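Local coordinates for putative dihydrodipicolinate synthase (PDB 2PCQ), which belongs to the dihydrodipicolinate synthetase family of TIM-barrel proteins, though its own role is not established, at residues R110-L115 with L121-V126; G183-G188 with D209-G214; P201-A206 with K224-L229; L240-L245 with G253-P258. All blocks are in the same frame, centred on the assembly; numbering follows the deposited sequence.

Overall arrangement
Followed from the N terminus, the contacts begin half-way round an eight-stranded parallel barrel. Interaction 1 closes the short turn between helix 107-118 and strand 121-125. Interactions 2 and 3 come next and cross along the chain, because 201-206 lies between the segments of interaction 2, and 209-214 between those of interaction 3. Sharing helix 201-212, with centres about 13 Å apart, they tie it to helix 181-186 and to the long helix 216-247. Interaction 4 closes the loop after that same long helix. It lies in series with the others, as does interaction 1, and both of these touch the second subunit, whereas interactions 2 and 3 touch the third.

Interaction 1: residues R110-L115 with L121-V126; sequences RYYEAL and LFLYHV
Y112 and L123 each carry CG beside the backbone N; this torsion (chi1 -77° in Y112) directs the tyrosine ring from helix 107-118 toward the strand, and its counterpart in L123 brings the end of the leucine nearer to the helix. L123 CD2 stands 3.6 Å from the centroid of the Y112 ring, 17° off the normal, a CH-pi contact over one face. It is 3.6 Å from Y112 CD2, on the rim it leans toward. A second, apolar touch joins L115, one turn further along the helix, and L121, the first residue of the strand: L121 CD1 is 4.0 Å from L115 CB. The phenol OH of Y112 bonds to the carbonyl of A94, which fixes the far end of the ring. The axes run nearly antiparallel at 157°, as expected for the return half of a beta-alpha-beta crossover. Strand 121-125 sits between strands 91-94 and 148-153, while helix 74-87 packs beside Y111 and L115.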
loop_
_atom_site.group_PDB
_atom_site.type_symbol
_atom_site.label_atom_id
_atom_site.label_comp_id
_atom_site.label_asym_id
_atom_site.label_seq_id
_atom_site.Cartn_x
_atom_site.Cartn_y
_atom_site.Cartn_z
ATOM N N ARG A 110 -13.815 10.180 20.280
ATOM C CA ARG A 110 -14.038 11.443 20.975
ATOM C C ARG A 110 -14.452 12.526 19.987
ATOM O O ARG A 110 -15.300 13.364 20.293
ATOM C CB ARG A 110 -12.773 11.894 21.717
ATOM C CG ARG A 110 -12.361 10.991 22.872
ATOM C CD ARG A 110 -11.410 11.716 23.821
ATOM N NE ARG A 110 -10.107 12.012 23.226
ATOM C CZ ARG A 110 -9.119 11.130 23.103
ATOM N NH1 ARG A 110 -9.279 9.885 23.533
ATOM N NH2 ARG A 110 -7.965 11.496 22.555
ATOM N N TYR A 111 -13.850 12.504 18.802
ATOM C CA TYR A 111 -14.154 13.492 17.772
ATOM C C TYR A 111 -15.626 13.417 17.360
ATOM O O TYR A 111 -16.355 14.404 17.433
ATOM C CB TYR A 111 -13.263 13.259 16.546
ATOM C CG TYR A 111 -13.405 14.303 15.459
ATOM C CD1 TYR A 111 -12.980 15.619 15.661
ATOM C CD2 TYR A 111 -13.974 13.978 14.227
ATOM C CE1 TYR A 111 -13.118 16.584 14.662
ATOM C CE2 TYR A 111 -14.117 14.935 13.223
ATOM C CZ TYR A 111 -13.689 16.232 13.447
ATOM O OH TYR A 111 -13.835 17.172 12.457
ATOM N N TYR A 112 -16.058 12.238 16.934
ATOM C CA TYR A 112 -17.432 12.043 16.499
ATOM C C TYR A 112 -18.469 12.223 17.606
ATOM O O TYR A 112 -19.552 12.745 17.362
ATOM C CB TYR A 112 -17.586 10.662 15.860
ATOM C CG TYR A 112 -17.040 10.590 14.452
ATOM C CD1 TYR A 112 -15.958 9.764 14.139
ATOM C CD2 TYR A 112 -17.604 11.351 13.428
ATOM C CE1 TYR A 112 -15.456 9.698 12.838
ATOM C CE2 TYR A 112 -17.109 11.292 12.127
ATOM C CZ TYR A 112 -16.039 10.464 11.839
ATOM O OH TYR A 112 -15.565 10.387 10.551
ATOM N N GLU A 113 -18.144 11.794 18.821
ATOM C CA GLU A 113 -19.085 11.933 19.925
ATOM C C GLU A 113 -19.275 13.402 20.278
ATOM O O GLU A 113 -20.370 13.818 20.644
ATOM C CB GLU A 113 -18.598 11.138 21.138
ATOM C CG GLU A 113 -18.492 9.647 20.848
ATOM C CD GLU A 113 -17.936 8.854 22.010
ATOM O OE1 GLU A 113 -17.231 9.444 22.855
ATOM O OE2 GLU A 113 -18.190 7.633 22.065
ATOM N N ALA A 114 -18.212 14.190 20.149
ATOM C CA ALA A 114 -18.294 15.615 20.439
ATOM C C ALA A 114 -19.215 16.290 19.422
ATOM O O ALA A 114 -20.078 17.089 19.787
ATOM C CB ALA A 114 -16.910 16.242 20.386
ATOM N N LEU A 115 -19.031 15.965 18.146
ATOM C CA LEU A 115 -19.858 16.546 17.093
ATOM C C LEU A 115 -21.314 16.075 17.195
ATOM O O LEU A 115 -22.242 16.872 17.067
ATOM C CB LEU A 115 -19.299 16.180 15.714
ATOM C CG LEU A 115 -17.861 16.605 15.388
ATOM C CD1 LEU A 115 -17.506 16.148 13.975
ATOM C CD2 LEU A 115 -17.714 18.117 15.505
ATOM N N LEU A 121 -25.305 13.526 12.524
ATOM C CA LEU A 121 -24.319 13.373 11.480
ATOM C C LEU A 121 -24.181 11.978 10.910
ATOM O O LEU A 121 -24.610 10.989 11.513
ATOM C CB LEU A 121 -22.927 13.868 11.950
ATOM C CG LEU A 121 -21.902 13.137 12.847
ATOM C CD1 LEU A 121 -21.985 13.668 14.260
ATOM C CD2 LEU A 121 -22.077 11.635 12.816
ATOM N N PHE A 122 -23.581 11.921 9.726
ATOM C CA PHE A 122 -23.305 10.667 9.038
ATOM C C PHE A 122 -21.785 10.574 9.057
ATOM O O PHE A 122 -21.101 11.590 8.935
ATOM C CB PHE A 122 -23.771 10.731 7.582
ATOM C CG PHE A 122 -25.249 10.524 7.402
ATOM C CD1 PHE A 122 -25.761 9.249 7.196
ATOM C CD2 PHE A 122 -26.126 11.606 7.424
ATOM C CE1 PHE A 122 -27.125 9.047 7.008
ATOM C CE2 PHE A 122 -27.490 11.419 7.239
ATOM C CZ PHE A 122 -27.992 10.135 7.029
ATOM N N LEU A 123 -21.257 9.369 9.233
ATOM C CA LEU A 123 -19.816 9.186 9.209
ATOM C C LEU A 123 -19.462 9.296 7.725
ATOM O O LEU A 123 -20.249 8.891 6.866
ATOM C CB LEU A 123 -19.442 7.805 9.760
ATOM C CG LEU A 123 -19.939 7.509 11.181
ATOM C CD1 LEU A 123 -19.409 6.159 11.639
ATOM C CD2 LEU A 123 -19.479 8.613 12.132
ATOM N N TYR A 124 -18.296 9.860 7.422
ATOM C CA TYR A 124 -17.884 10.039 6.035
ATOM C C TYR A 124 -16.589 9.291 5.755
ATOM O O TYR A 124 -15.512 9.724 6.160
ATOM C CB TYR A 124 -17.699 11.532 5.739
ATOM C CG TYR A 124 -17.817 11.921 4.276
ATOM C CD1 TYR A 124 -17.978 13.254 3.910
ATOM C CD2 TYR A 124 -17.809 10.958 3.262
ATOM C CE1 TYR A 124 -18.142 13.628 2.579
ATOM C CE2 TYR A 124 -17.970 11.320 1.922
ATOM C CZ TYR A 124 -18.140 12.659 1.591
ATOM O OH TYR A 124 -18.345 13.037 0.280
ATOM N N HIS A 125 -16.704 8.164 5.064
ATOM C CA HIS A 125 -15.541 7.354 4.721
ATOM C C HIS A 125 -15.237 7.500 3.230
ATOM O O HIS A 125 -15.896 6.889 2.388
ATOM C CB HIS A 125 -15.807 5.885 5.056
ATOM C CG HIS A 125 -14.641 4.981 4.795
ATOM N ND1 HIS A 125 -13.386 5.210 5.320
ATOM C CD2 HIS A 125 -14.542 3.836 4.078
ATOM C CE1 HIS A 125 -12.566 4.246 4.939
ATOM N NE2 HIS A 125 -13.243 3.399 4.185
ATOM N N VAL A 126 -14.240 8.318 2.911
ATOM C CA VAL A 126 -13.847 8.543 1.524
ATOM C C VAL A 126 -12.312 8.552 1.480
ATOM O O VAL A 126 -11.683 9.565 1.179
ATOM C CB VAL A 126 -14.484 9.883 0.990
ATOM C CG1 VAL A 126 -14.119 11.051 1.902
ATOM C CG2 VAL A 126 -14.059 10.147 -0.451
#

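Interaction 2: residues G183-G188 with D209-G214; sequences GALALG and DHFREG
The ring of F211 carries L185 CB over one face and has R212 NH1 at its edge, in the ring plane, while A186 CA approaches obliquely. L185 CB lies 4.0 Å from the F211 centroid and 16° off the normal, which meets the geometry of a CH-pi contact; the displacement is toward the rim, where F211 CD2 is 3.9 Å from that same CB. F211 reaches across to helix 181-186 because its first torsion (chi1 179°) swings CG away from the backbone N, and the side chains of L185 and F211 pass each other in opposite directions. The end of the ring meets backbone: F211 CZ is 3.3 Å from L185 O and 3.6 Å from A186 CA.

That carbonyl is also used twice by polar partners. G188 N bonds to L185 O at 3.0 Å as part of the Schellman motif that ends the helix, with G188 at positive phi as its C-prime residue. A water donates to L185 O at 2.7 Å and accepts from R212 NH1 at 3.0 Å. L216 of the third subunit also packs on F211, so this ring lies close to a subunit interface.

The CH-pi and apolar contacts of F211 with L185 and A186 thus make the direct join apolar, while the polar link between the segments, from guanidinium to carbonyl, runs through water.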
loop_
_atom_site.group_PDB
_atom_site.type_symbol
_atom_site.label_atom_id
_atom_site.label_comp_id
_atom_site.label_asym_id
_atom_site.label_seq_id
_atom_site.Cartn_x
_atom_site.Cartn_y
_atom_site.Cartn_z
ATOM N N GLY A 183 -24.577 -3.151 -6.778
ATOM C CA GLY A 183 -24.033 -4.098 -5.820
ATOM C C GLY A 183 -24.260 -3.620 -4.395
ATOM O O GLY A 183 -24.583 -4.410 -3.511
ATOM N N ALA A 184 -24.088 -2.321 -4.172
ATOM C CA ALA A 184 -24.285 -1.737 -2.849
ATOM C C ALA A 184 -25.749 -1.862 -2.439
ATOM O O ALA A 184 -26.054 -2.166 -1.283
ATOM C CB ALA A 184 -23.873 -0.280 -2.857
ATOM N N LEU A 185 -26.651 -1.622 -3.389
ATOM C CA LEU A 185 -28.084 -1.721 -3.121
ATOM C C LEU A 185 -28.444 -3.145 -2.713
ATOM O O LEU A 185 -29.217 -3.360 -1.781
ATOM C CB LEU A 185 -28.890 -1.314 -4.361
ATOM C CG LEU A 185 -28.774 0.154 -4.788
ATOM C CD1 LEU A 185 -29.650 0.397 -6.014
ATOM C CD2 LEU A 185 -29.201 1.067 -3.639
ATOM N N ALA A 186 -27.873 -4.118 -3.414
ATOM C CA ALA A 186 -28.132 -5.516 -3.109
ATOM C C ALA A 186 -27.663 -5.793 -1.688
ATOM O O ALA A 186 -28.252 -6.610 -0.978
ATOM C CB ALA A 186 -27.389 -6.414 -4.087
ATOM N N LEU A 187 -26.600 -5.102 -1.284
ATOM C CA LEU A 187 -26.042 -5.277 0.047
ATOM C C LEU A 187 -26.609 -4.321 1.104
ATOM O O LEU A 187 -25.954 -4.024 2.108
ATOM C CB LEU A 187 -24.507 -5.194 -0.016
ATOM C CG LEU A 187 -23.859 -6.388 -0.741
ATOM C CD1 LEU A 187 -22.378 -6.140 -0.958
ATOM C CD2 LEU A 187 -24.082 -7.667 0.079
ATOM N N GLY A 188 -27.823 -3.828 0.866
ATOM C CA GLY A 188 -28.489 -2.986 1.847
ATOM C C GLY A 188 -28.388 -1.473 1.890
ATOM O O GLY A 188 -29.018 -0.857 2.748
ATOM N N ASP A 209 -35.046 2.683 -8.122
ATOM C CA ASP A 209 -36.445 2.265 -8.181
ATOM C C ASP A 209 -36.591 0.836 -8.703
ATOM O O ASP A 209 -37.340 0.040 -8.133
ATOM C CB ASP A 209 -37.270 3.213 -9.060
ATOM C CG ASP A 209 -37.506 4.563 -8.405
ATOM O OD1 ASP A 209 -37.548 4.627 -7.156
ATOM O OD2 ASP A 209 -37.667 5.561 -9.137
ATOM N N HIS A 210 -35.887 0.516 -9.787
ATOM C CA HIS A 210 -35.943 -0.832 -10.346
ATOM C C HIS A 210 -35.595 -1.856 -9.270
ATOM O O HIS A 210 -36.276 -2.869 -9.120
ATOM C CB HIS A 210 -34.952 -0.998 -11.504
ATOM C CG HIS A 210 -35.408 -0.394 -12.796
ATOM N ND1 HIS A 210 -36.661 -0.621 -13.325
ATOM C CD2 HIS A 210 -34.754 0.375 -13.698
ATOM C CE1 HIS A 210 -36.758 -0.019 -14.496
ATOM N NE2 HIS A 210 -35.613 0.593 -14.747
ATOM N N PHE A 211 -34.526 -1.595 -8.525
ATOM C CA PHE A 211 -34.109 -2.522 -7.482
ATOM C C PHE A 211 -35.176 -2.647 -6.405
ATOM O O PHE A 211 -35.578 -3.753 -6.054
ATOM C CB PHE A 211 -32.794 -2.074 -6.836
ATOM C CG PHE A 211 -32.333 -2.986 -5.738
ATOM C CD1 PHE A 211 -31.759 -4.220 -6.033
ATOM C CD2 PHE A 211 -32.516 -2.634 -4.403
ATOM C CE1 PHE A 211 -31.378 -5.092 -5.013
ATOM C CE2 PHE A 211 -32.140 -3.497 -3.377
ATOM C CZ PHE A 211 -31.569 -4.726 -3.682
ATOM N N ARG A 212 -35.628 -1.513 -5.879
ATOM C CA ARG A 212 -36.655 -1.515 -4.842
ATOM C C ARG A 212 -37.916 -2.262 -5.257
ATOM O O ARG A 212 -38.559 -2.903 -4.430
ATOM C CB ARG A 212 -37.051 -0.087 -4.465
ATOM C CG ARG A 212 -36.439 0.415 -3.181
ATOM C CD ARG A 212 -35.091 1.029 -3.436
ATOM N NE ARG A 212 -34.503 1.584 -2.221
ATOM C CZ ARG A 212 -33.735 0.905 -1.375
ATOM N NH1 ARG A 212 -33.449 -0.373 -1.606
ATOM N NH2 ARG A 212 -33.242 1.512 -0.305
ATOM N N GLU A 213 -38.271 -2.168 -6.536
ATOM C CA GLU A 213 -39.471 -2.818 -7.050
ATOM C C GLU A 213 -39.249 -4.257 -7.494
ATOM O O GLU A 213 -40.171 -4.910 -7.978
ATOM C CB GLU A 213 -40.046 -2.009 -8.214
ATOM C CG GLU A 213 -40.619 -0.662 -7.810
ATOM C CD GLU A 213 -41.684 -0.791 -6.736
ATOM O OE1 GLU A 213 -42.563 -1.669 -6.866
ATOM O OE2 GLU A 213 -41.645 -0.013 -5.762
ATOM N N GLY A 214 -38.024 -4.749 -7.337
ATOM C CA GLY A 214 -37.737 -6.117 -7.725
ATOM C C GLY A 214 -37.497 -6.342 -9.208
ATOM O O GLY A 214 -37.409 -7.488 -9.645
HETATM O O HOH W 1 -30.842 -1.525 -0.684
#

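Interaction 3: residues P201-A206 with K224-L229; sequences PRAYRA and KKLFPL
L226 fills the tight part of this contact: both methyls reach A203 CB, and CD1 also covers a face of the Y204 ring. L226 CD2 comes to 3.8 Å from A203 CB, the closest CA pair also being A203 and L226. L226 CD1 is 3.8 Å from the centroid of the Y204 ring and 14° off the normal, a CH-pi contact displaced toward the rim. Y204 has CG beside the backbone N (chi1 -75°), which sends its ring across to helix 216-247.

Toward the phenol end the packing thins into a polar, water-linked side. L229 CD2 sits near the plane of the ring at its edge, 4.0 Å from Y204 OH. A water also lies in the ring plane, 2.7 Å from Y204 OH and 2.9 Å from L226 O, and may bridge them.

The segment axes, 11.0 Å apart, cross at -138°. The long helix is kinked here: the N of P228 and L229 lack bonds to the turn before, and the proline nitrogen has no hydrogen to donate. W281 packs on A203 and F269 on L229. This is helix-on-helix packing in which helix 201-212, following the eighth strand, meets the C-terminal helices 216-247 and 266-278 that extend the TIM barrel in this family.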
loop_
_atom_site.group_PDB
_atom_site.type_symbol
_atom_site.label_atom_id
_atom_site.label_comp_id
_atom_site.label_asym_id
_atom_site.label_seq_id
_atom_site.Cartn_x
_atom_site.Cartn_y
_atom_site.Cartn_z
ATOM N N PRO A 201 -29.065 12.496 -12.637
ATOM C CA PRO A 201 -29.837 12.215 -11.420
ATOM C C PRO A 201 -31.055 11.311 -11.612
ATOM O O PRO A 201 -31.344 10.466 -10.764
ATOM C CB PRO A 201 -30.211 13.608 -10.911
ATOM C CG PRO A 201 -30.224 14.447 -12.170
ATOM C CD PRO A 201 -29.004 13.944 -12.900
ATOM N N ARG A 202 -31.770 11.485 -12.720
ATOM C CA ARG A 202 -32.948 10.663 -12.981
ATOM C C ARG A 202 -32.582 9.210 -13.274
ATOM O O ARG A 202 -33.344 8.302 -12.958
ATOM C CB ARG A 202 -33.773 11.252 -14.141
ATOM C CG ARG A 202 -34.541 12.527 -13.762
ATOM C CD ARG A 202 -35.337 13.126 -14.932
ATOM N NE ARG A 202 -34.465 13.495 -16.044
ATOM C CZ ARG A 202 -34.234 12.729 -17.105
ATOM N NH1 ARG A 202 -34.820 11.543 -17.215
ATOM N NH2 ARG A 202 -33.392 13.138 -18.044
ATOM N N ALA A 203 -31.409 8.983 -13.857
ATOM C CA ALA A 203 -30.989 7.623 -14.178
ATOM C C ALA A 203 -30.694 6.811 -12.919
ATOM O O ALA A 203 -31.142 5.672 -12.786
ATOM C CB ALA A 203 -29.767 7.650 -15.081
ATOM N N TYR A 204 -29.940 7.395 -11.992
ATOM C CA TYR A 204 -29.615 6.693 -10.758
ATOM C C TYR A 204 -30.871 6.473 -9.922
ATOM O O TYR A 204 -30.983 5.481 -9.209
ATOM C CB TYR A 204 -28.540 7.465 -9.987
ATOM C CG TYR A 204 -27.177 7.301 -10.630
ATOM C CD1 TYR A 204 -26.458 6.111 -10.486
ATOM C CD2 TYR A 204 -26.651 8.290 -11.462
ATOM C CE1 TYR A 204 -25.253 5.909 -11.158
ATOM C CE2 TYR A 204 -25.447 8.095 -12.142
ATOM C CZ TYR A 204 -24.757 6.902 -11.985
ATOM O OH TYR A 204 -23.579 6.700 -12.662
ATOM N N ARG A 205 -31.822 7.395 -10.030
ATOM C CA ARG A 205 -33.090 7.276 -9.310
ATOM C C ARG A 205 -33.856 6.074 -9.880
ATOM O O ARG A 205 -34.433 5.271 -9.143
ATOM C CB ARG A 205 -33.923 8.546 -9.508
ATOM C CG ARG A 205 -35.342 8.458 -8.965
ATOM C CD ARG A 205 -35.346 8.637 -7.458
ATOM N NE ARG A 205 -35.805 7.456 -6.749
ATOM C CZ ARG A 205 -35.868 7.361 -5.425
ATOM N NH1 ARG A 205 -35.495 8.384 -4.664
ATOM N NH2 ARG A 205 -36.312 6.246 -4.862
ATOM N N ALA A 206 -33.848 5.962 -11.205
ATOM C CA ALA A 206 -34.532 4.872 -11.891
ATOM C C ALA A 206 -33.916 3.525 -11.515
ATOM O O ALA A 206 -34.626 2.534 -11.333
ATOM C CB ALA A 206 -34.456 5.083 -13.403
ATOM N N LYS A 224 -25.354 -1.422 -16.011
ATOM C CA LYS A 224 -24.351 -1.589 -17.055
ATOM C C LYS A 224 -24.271 -0.329 -17.916
ATOM O O LYS A 224 -23.183 0.107 -18.298
ATOM C CB LYS A 224 -24.701 -2.801 -17.924
ATOM C CG LYS A 224 -24.610 -4.121 -17.170
ATOM C CD LYS A 224 -25.375 -5.241 -17.862
ATOM C CE LYS A 224 -24.816 -5.548 -19.235
ATOM N NZ LYS A 224 -25.589 -6.642 -19.892
ATOM N N LYS A 225 -25.426 0.260 -18.211
ATOM C CA LYS A 225 -25.481 1.469 -19.024
ATOM C C LYS A 225 -24.778 2.647 -18.352
ATOM O O LYS A 225 -24.105 3.442 -19.015
ATOM C CB LYS A 225 -26.935 1.848 -19.311
ATOM C CG LYS A 225 -27.093 3.134 -20.116
ATOM C CD LYS A 225 -28.555 3.409 -20.441
ATOM C CE LYS A 225 -29.133 2.335 -21.355
ATOM N NZ LYS A 225 -28.414 2.280 -22.659
ATOM N N LEU A 226 -24.930 2.752 -17.035
ATOM C CA LEU A 226 -24.325 3.848 -16.283
ATOM C C LEU A 226 -22.881 3.599 -15.828
ATOM O O LEU A 226 -22.206 4.520 -15.366
ATOM C CB LEU A 226 -25.191 4.178 -15.060
ATOM C CG LEU A 226 -26.621 4.655 -15.340
ATOM C CD1 LEU A 226 -27.387 4.825 -14.026
ATOM C CD2 LEU A 226 -26.575 5.972 -16.112
ATOM N N PHE A 227 -22.403 2.368 -15.961
ATOM C CA PHE A 227 -21.043 2.051 -15.533
ATOM C C PHE A 227 -19.952 2.956 -16.128
ATOM O O PHE A 227 -19.128 3.496 -15.395
ATOM C CB PHE A 227 -20.703 0.590 -15.847
ATOM C CG PHE A 227 -19.288 0.218 -15.496
ATOM C CD1 PHE A 227 -18.943 -0.103 -14.184
ATOM C CD2 PHE A 227 -18.285 0.258 -16.463
ATOM C CE1 PHE A 227 -17.616 -0.375 -13.838
ATOM C CE2 PHE A 227 -16.953 -0.012 -16.130
ATOM C CZ PHE A 227 -16.619 -0.327 -14.815
ATOM N N PRO A 228 -19.925 3.120 -17.465
ATOM C CA PRO A 228 -18.902 3.970 -18.091
ATOM C C PRO A 228 -18.889 5.399 -17.559
ATOM O O PRO A 228 -17.823 5.976 -17.340
ATOM C CB PRO A 228 -19.260 3.902 -19.576
ATOM C CG PRO A 228 -19.841 2.528 -19.711
ATOM C CD PRO A 228 -20.742 2.455 -18.495
ATOM N N LEU A 229 -20.077 5.965 -17.353
ATOM C CA LEU A 229 -20.206 7.323 -16.836
ATOM C C LEU A 229 -19.605 7.416 -15.434
ATOM O O LEU A 229 -18.796 8.298 -15.152
ATOM C CB LEU A 229 -21.683 7.739 -16.775
ATOM C CG LEU A 229 -21.964 9.127 -16.183
ATOM C CD1 LEU A 229 -21.690 10.186 -17.241
ATOM C CD2 LEU A 229 -23.410 9.223 -15.700
HETATM O O HOH W 2 -22.200 4.381 -12.512
#

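Interaction 4: residues L240-L245 with G253-P258; sequences LLKQAL and GYPRPP
K242 runs along G253 to P255 with nearly the whole length of its side chain. Its first torsion, chi1 -76°, puts CG beside the backbone N and turns the chain to the loop; beyond CG it is extended. The aliphatic part therefore runs over loop backbone: K242 CB is 3.6 Å from G253 O, and K242 CD is 3.6 Å from Y254 C. P255 presents its ring to the same stem, with P255 CD 4.0 Å from K242 CD.

At the end, K242 NZ donates to Y254 O at 2.9 Å. The nitrogen stands above the carbonyl plane, away from the lone pairs. The ammonium also bonds to the T8 carbonyl and forms a salt bridge with E43, so several acceptors hold it, and the carboxylate would probably offset its charge. E43 also accepts from R256 N, linking the loop to the same carboxylate.

G253 adopts positive phi, and its carbonyl takes a bond from R246 NH1. Lysine and loop together lay the connection between the C-terminal helices 216-247 and 266-278 against the loops that follow strands 2-6 and 36-37, where T8 and E43 lie, at the C-terminal ends of the TIM-barrel strands.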
loop_
_atom_site.group_PDB
_atom_site.type_symbol
_atom_site.label_atom_id
_atom_site.label_comp_id
_atom_site.label_asym_id
_atom_site.label_seq_id
_atom_site.Cartn_x
_atom_site.Cartn_y
_atom_site.Cartn_z
ATOM N N LEU A 240 -13.070 16.874 -14.054
ATOM C CA LEU A 240 -13.962 16.287 -15.052
ATOM C C LEU A 240 -15.417 16.608 -14.740
ATOM O O LEU A 240 -16.198 16.904 -15.642
ATOM C CB LEU A 240 -13.770 14.766 -15.134
ATOM C CG LEU A 240 -14.617 14.047 -16.196
ATOM C CD1 LEU A 240 -14.370 14.681 -17.561
ATOM C CD2 LEU A 240 -14.276 12.557 -16.225
ATOM N N LEU A 241 -15.778 16.556 -13.461
ATOM C CA LEU A 241 -17.144 16.854 -13.041
ATOM C C LEU A 241 -17.543 18.277 -13.421
ATOM O O LEU A 241 -18.608 18.501 -13.995
ATOM C CB LEU A 241 -17.286 16.677 -11.524
ATOM C CG LEU A 241 -18.634 17.099 -10.927
ATOM C CD1 LEU A 241 -19.750 16.292 -11.580
ATOM C CD2 LEU A 241 -18.622 16.892 -9.415
ATOM N N LYS A 242 -16.688 19.241 -13.096
ATOM C CA LYS A 242 -16.984 20.630 -13.406
ATOM C C LYS A 242 -17.009 20.900 -14.906
ATOM O O LYS A 242 -17.869 21.633 -15.392
ATOM C CB LYS A 242 -15.981 21.555 -12.711
ATOM C CG LYS A 242 -16.248 21.708 -11.216
ATOM C CD LYS A 242 -15.381 22.798 -10.597
ATOM C CE LYS A 242 -15.873 23.151 -9.206
ATOM N NZ LYS A 242 -15.085 24.258 -8.599
ATOM N N GLN A 243 -16.075 20.306 -15.641
ATOM C CA GLN A 243 -16.038 20.507 -17.082
ATOM C C GLN A 243 -17.311 19.955 -17.725
ATOM O O GLN A 243 -17.838 20.534 -18.674
ATOM C CB GLN A 243 -14.802 19.839 -17.688
ATOM C CG GLN A 243 -14.740 19.942 -19.211
ATOM C CD GLN A 243 -13.389 19.545 -19.770
ATOM O OE1 GLN A 243 -12.706 18.681 -19.220
ATOM N NE2 GLN A 243 -13.003 20.167 -20.879
ATOM N N ALA A 244 -17.809 18.843 -17.193
ATOM C CA ALA A 244 -19.027 18.223 -17.711
ATOM C C ALA A 244 -20.225 19.128 -17.440
ATOM O O ALA A 244 -21.068 19.342 -18.313
ATOM C CB ALA A 244 -19.244 16.865 -17.057
ATOM N N LEU A 245 -20.306 19.659 -16.227
ATOM C CA LEU A 245 -21.410 20.540 -15.888
ATOM C C LEU A 245 -21.364 21.806 -16.739
ATOM O O LEU A 245 -22.401 22.262 -17.214
ATOM C CB LEU A 245 -21.381 20.887 -14.397
ATOM C CG LEU A 245 -21.824 19.737 -13.488
ATOM C CD1 LEU A 245 -21.459 20.039 -12.044
ATOM C CD2 LEU A 245 -23.325 19.524 -13.633
ATOM N N GLY A 253 -18.355 26.345 -12.704
ATOM C CA GLY A 253 -17.080 27.005 -12.508
ATOM C C GLY A 253 -15.884 26.095 -12.756
ATOM O O GLY A 253 -15.995 25.079 -13.447
ATOM N N TYR A 254 -14.744 26.455 -12.171
ATOM C CA TYR A 254 -13.503 25.705 -12.356
ATOM C C TYR A 254 -12.857 25.292 -11.042
ATOM O O TYR A 254 -13.119 25.885 -9.995
ATOM C CB TYR A 254 -12.503 26.567 -13.129
ATOM C CG TYR A 254 -13.054 27.109 -14.423
ATOM C CD1 TYR A 254 -12.798 26.471 -15.633
ATOM C CD2 TYR A 254 -13.874 28.237 -14.431
ATOM C CE1 TYR A 254 -13.347 26.941 -16.822
ATOM C CE2 TYR A 254 -14.430 28.714 -15.608
ATOM C CZ TYR A 254 -14.164 28.063 -16.798
ATOM O OH TYR A 254 -14.721 28.532 -17.963
ATOM N N PRO A 255 -12.000 24.261 -11.083
ATOM C CA PRO A 255 -11.323 23.807 -9.864
ATOM C C PRO A 255 -10.409 24.945 -9.413
ATOM O O PRO A 255 -9.913 25.709 -10.242
ATOM C CB PRO A 255 -10.528 22.592 -10.342
ATOM C CG PRO A 255 -11.358 22.070 -11.482
ATOM C CD PRO A 255 -11.740 23.341 -12.202
ATOM N N ARG A 256 -10.176 25.067 -8.114
ATOM C CA ARG A 256 -9.320 26.143 -7.634
ATOM C C ARG A 256 -7.859 25.855 -7.978
ATOM O O ARG A 256 -7.382 24.741 -7.775
ATOM C CB ARG A 256 -9.489 26.319 -6.120
ATOM C CG ARG A 256 -9.229 27.739 -5.657
ATOM C CD ARG A 256 -9.653 27.989 -4.210
ATOM N NE ARG A 256 -9.976 29.402 -4.036
ATOM C CZ ARG A 256 -10.242 29.999 -2.878
ATOM N NH1 ARG A 256 -10.226 29.320 -1.740
ATOM N NH2 ARG A 256 -10.539 31.292 -2.869
ATOM N N PRO A 257 -7.137 26.853 -8.530
ATOM C CA PRO A 257 -5.727 26.649 -8.886
ATOM C C PRO A 257 -4.992 26.086 -7.675
ATOM O O PRO A 257 -5.332 26.411 -6.537
ATOM C CB PRO A 257 -5.257 28.055 -9.250
ATOM C CG PRO A 257 -6.502 28.672 -9.836
ATOM C CD PRO A 257 -7.569 28.224 -8.857
ATOM N N PRO A 258 -3.936 25.288 -7.900
ATOM C CA PRO A 258 -3.316 24.862 -9.159
ATOM C C PRO A 258 -3.993 23.748 -9.957
ATOM O O PRO A 258 -3.418 23.247 -10.920
ATOM C CB PRO A 258 -1.928 24.450 -8.710
ATOM C CG PRO A 258 -2.251 23.719 -7.431
ATOM C CD PRO A 258 -3.264 24.637 -6.756
#